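Local coordinates for pyridoxal kinase (Entamoeba histolytica, PDB 4S1I) that phosphorylates pyridoxal, most likely with ATP as the phosphate donor, to make pyridoxal 5'-phosphate, at the interface of chains A and B. Residues are numbered along the deposited sequence; one frame, centred on the assembly and turned at random. Chains: chain A, Pyridoxal kinase; chain B, Pyridoxal kinase.

The interface of chains A and B. Residues chain A 23, 34-37; chain B 11, 13, 40.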
ATOM      1  N   MET A  23      -0.845  -2.036  -5.202  1.00 18.82           N
ATOM      2  CA  MET A  23      -0.805  -0.688  -4.727  1.00 19.48           C
ATOM      3  C   MET A  23       0.210   0.128  -5.477  1.00 21.51           C
ATOM      4  O   MET A  23      -0.060   1.211  -5.944  1.00 20.93           O
ATOM      5  CB  MET A  23      -0.577  -0.594  -3.177  1.00 21.71           C
ATOM      6  CG  MET A  23      -1.715  -1.144  -2.287  1.00 24.59           C
ATOM      7  SD  MET A  23      -1.135  -1.381  -0.522  1.00 33.35           S
ATOM      8  CE  MET A  23      -2.386  -2.466   0.079  1.00 32.28           C
ATOM      9  N   ILE A  34      -9.634   0.771  -4.367  1.00 20.79           N
ATOM     10  CA  ILE A  34      -9.813   0.236  -3.009  1.00 21.61           C
ATOM     11  C   ILE A  34      -9.030  -1.029  -2.881  1.00 20.25           C
ATOM     12  O   ILE A  34      -9.175  -1.959  -3.648  1.00 21.33           O
ATOM     13  CB  ILE A  34     -11.332  -0.079  -2.817  1.00 22.16           C
ATOM     14  CG1 ILE A  34     -12.165   1.109  -3.052  1.00 24.19           C
ATOM     15  CG2 ILE A  34     -11.563  -0.647  -1.414  1.00 23.39           C
ATOM     16  CD1 ILE A  34     -13.708   0.800  -3.089  1.00 25.89           C
ATOM     17  N   PHE A  35      -8.159  -1.097  -1.885  1.00 20.71           N
ATOM     18  CA  PHE A  35      -7.369  -2.294  -1.555  1.00 18.21           C
ATOM     19  C   PHE A  35      -7.837  -2.997  -0.302  1.00 19.40           C
ATOM     20  O   PHE A  35      -7.496  -2.576   0.824  1.00 21.56           O
ATOM     21  CB  PHE A  35      -5.900  -1.888  -1.423  1.00 18.51           C
ATOM     22  CG  PHE A  35      -5.334  -1.272  -2.655  1.00 18.97           C
ATOM     23  CD1 PHE A  35      -4.743  -2.076  -3.642  1.00 19.43           C
ATOM     24  CD2 PHE A  35      -5.363   0.118  -2.903  1.00 17.92           C
ATOM     25  CE1 PHE A  35      -4.260  -1.472  -4.813  1.00 20.85           C
ATOM     26  CE2 PHE A  35      -4.870   0.680  -4.062  1.00 20.43           C
ATOM     27  CZ  PHE A  35      -4.293  -0.131  -4.974  1.00 20.59           C
ATOM     28  N   VAL A  36      -8.596  -4.068  -0.498  1.00 17.31           N
ATOM     29  CA  VAL A  36      -9.130  -4.866   0.648  1.00 19.19           C
ATOM     30  C   VAL A  36      -8.133  -6.039   0.802  1.00 19.61           C
ATOM     31  O   VAL A  36      -7.791  -6.742  -0.145  1.00 21.43           O
ATOM     32  CB  VAL A  36     -10.504  -5.451   0.395  1.00 20.50           C
ATOM     33  CG1 VAL A  36     -10.917  -6.334   1.533  1.00 23.12           C
ATOM     34  CG2 VAL A  36     -11.526  -4.336   0.247  1.00 22.16           C
ATOM     35  N   LEU A  37      -7.600  -6.163   1.986  1.00 18.49           N
ATOM     36  CA  LEU A  37      -6.537  -7.147   2.255  1.00 19.41           C
ATOM     37  C   LEU A  37      -7.060  -8.498   2.695  1.00 20.76           C
ATOM     38  O   LEU A  37      -8.101  -8.587   3.354  1.00 20.50           O
ATOM     39  CB  LEU A  37      -5.629  -6.611   3.345  1.00 18.98           C
ATOM     40  CG  LEU A  37      -5.102  -5.209   3.123  1.00 20.06           C
ATOM     41  CD1 LEU A  37      -4.136  -4.802   4.205  1.00 20.88           C
ATOM     42  CD2 LEU A  37      -4.584  -4.896   1.722  1.00 19.60           C
TER
ATOM     43  N   TYR B  11      -4.204   1.612   8.632  1.00 18.75           N
ATOM     44  CA  TYR B  11      -4.493   1.313   7.236  1.00 17.61           C
ATOM     45  C   TYR B  11      -5.959   1.388   6.941  1.00 18.20           C
ATOM     46  O   TYR B  11      -6.829   0.870   7.766  1.00 19.66           O
ATOM     47  CB  TYR B  11      -4.014  -0.097   6.854  1.00 19.20           C
ATOM     48  CG  TYR B  11      -4.263  -0.454   5.426  1.00 19.23           C
ATOM     49  CD1 TYR B  11      -3.415  -0.097   4.410  1.00 19.14           C
ATOM     50  CD2 TYR B  11      -5.418  -1.114   5.068  1.00 18.29           C
ATOM     51  CE1 TYR B  11      -3.703  -0.453   3.116  1.00 21.32           C
ATOM     52  CE2 TYR B  11      -5.737  -1.438   3.782  1.00 19.94           C
ATOM     53  CZ  TYR B  11      -4.895  -1.035   2.764  1.00 21.13           C
ATOM     54  OH  TYR B  11      -5.210  -1.372   1.456  1.00 20.92           O
ATOM     55  N   CYS B  13      -8.699   0.797   3.585  1.00 18.57           N
ATOM     56  CA  CYS B  13      -8.863   0.230   2.260  1.00 19.15           C
ATOM     57  C   CYS B  13      -9.116   1.295   1.193  1.00 20.32           C
ATOM     58  O   CYS B  13      -8.655   1.152   0.044  1.00 20.57           O
ATOM     59  CB  CYS B  13      -9.903  -0.880   2.193  1.00 20.39           C
ATOM     60  SG  CYS B  13      -9.605  -2.265   3.315  1.00 22.40           S
ATOM     61  N   HIS B  40      -6.932  -2.537  10.098  1.00 20.71           N
ATOM     62  CA  HIS B  40      -7.371  -2.868   8.732  1.00 19.77           C
ATOM     63  C   HIS B  40      -8.855  -2.480   8.608  1.00 22.03           C
ATOM     64  O   HIS B  40      -9.746  -3.211   8.939  1.00 21.07           O
ATOM     65  CB  HIS B  40      -7.152  -4.338   8.402  1.00 21.97           C
ATOM     66  CG  HIS B  40      -7.636  -4.773   7.039  1.00 21.63           C
ATOM     67  ND1 HIS B  40      -8.042  -6.067   6.805  1.00 21.89           N
ATOM     68  CD2 HIS B  40      -7.728  -4.133   5.841  1.00 22.01           C
ATOM     69  CE1 HIS B  40      -8.407  -6.173   5.534  1.00 22.82           C
ATOM     70  NE2 HIS B  40      -8.185  -5.029   4.925  1.00 20.71           N
TER
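A:Leu37 packs into the angle formed by two rings of the other subunit, the phenol of B:Tyr11 and the imidazole of B:His40. Its methyl CD1 lies over one face of each, off centre toward the rim, and comes within 3.7 Å of CE2 of B:Tyr11. A forked leucine suits this place because its other methyl, CD2, can also pack by the phenol oxygen. The side chain reaches there with CG anti to the carbonyl carbon (chi1 -51°), and CB lies 3.6 Å from CE1 of B:His40.

A:Met23, on helix 18-28, meets the phenol end of B:Tyr11 from the opposite direction. Its unbranched chain runs extended beyond CG and brings the terminal methyl CE to 3.9 Å from CE1 of that ring. Nearer its root, CG sits over the centre of the A:Phe35 ring, linking that subunit's packing to the partner's tyrosine. B:Cys13 is small enough to lie close along strand 33-37, with SG 3.8 Å from CA of A:Val36.

Around this apolar centre, hydrogen bonds with chain B hold the strand's backbone. The hydroxyl OH of B:Tyr11 donates to the carbonyl O of A:Phe35 at 2.7 Å, and that oxygen lies in plane at the ring's edge. With CG anti to the backbone N (chi1 -179°), the tyrosine ring points across to chain A, joining a flat face for A:Leu37 to a terminal hydroxyl for this carbonyl. A:Phe35 N donates to the carbonyl O of B:Cys13 at 3.0 Å. A:Leu37 N donates to NE2 of B:His40 at 3.2 Å, approaching 28° out of the imidazole plane; histidine offers both a face and this acceptor, probably with its proton on ND1.

Loop and strand residues of chain B thus dock on strand 33-37 of chain A, probably helping to hold the homodimer usual for pyridoxal kinases, and perhaps steadying the substrate pocket, as B:Tyr11 follows the pyridoxal-phosphate-binding B:Ser10.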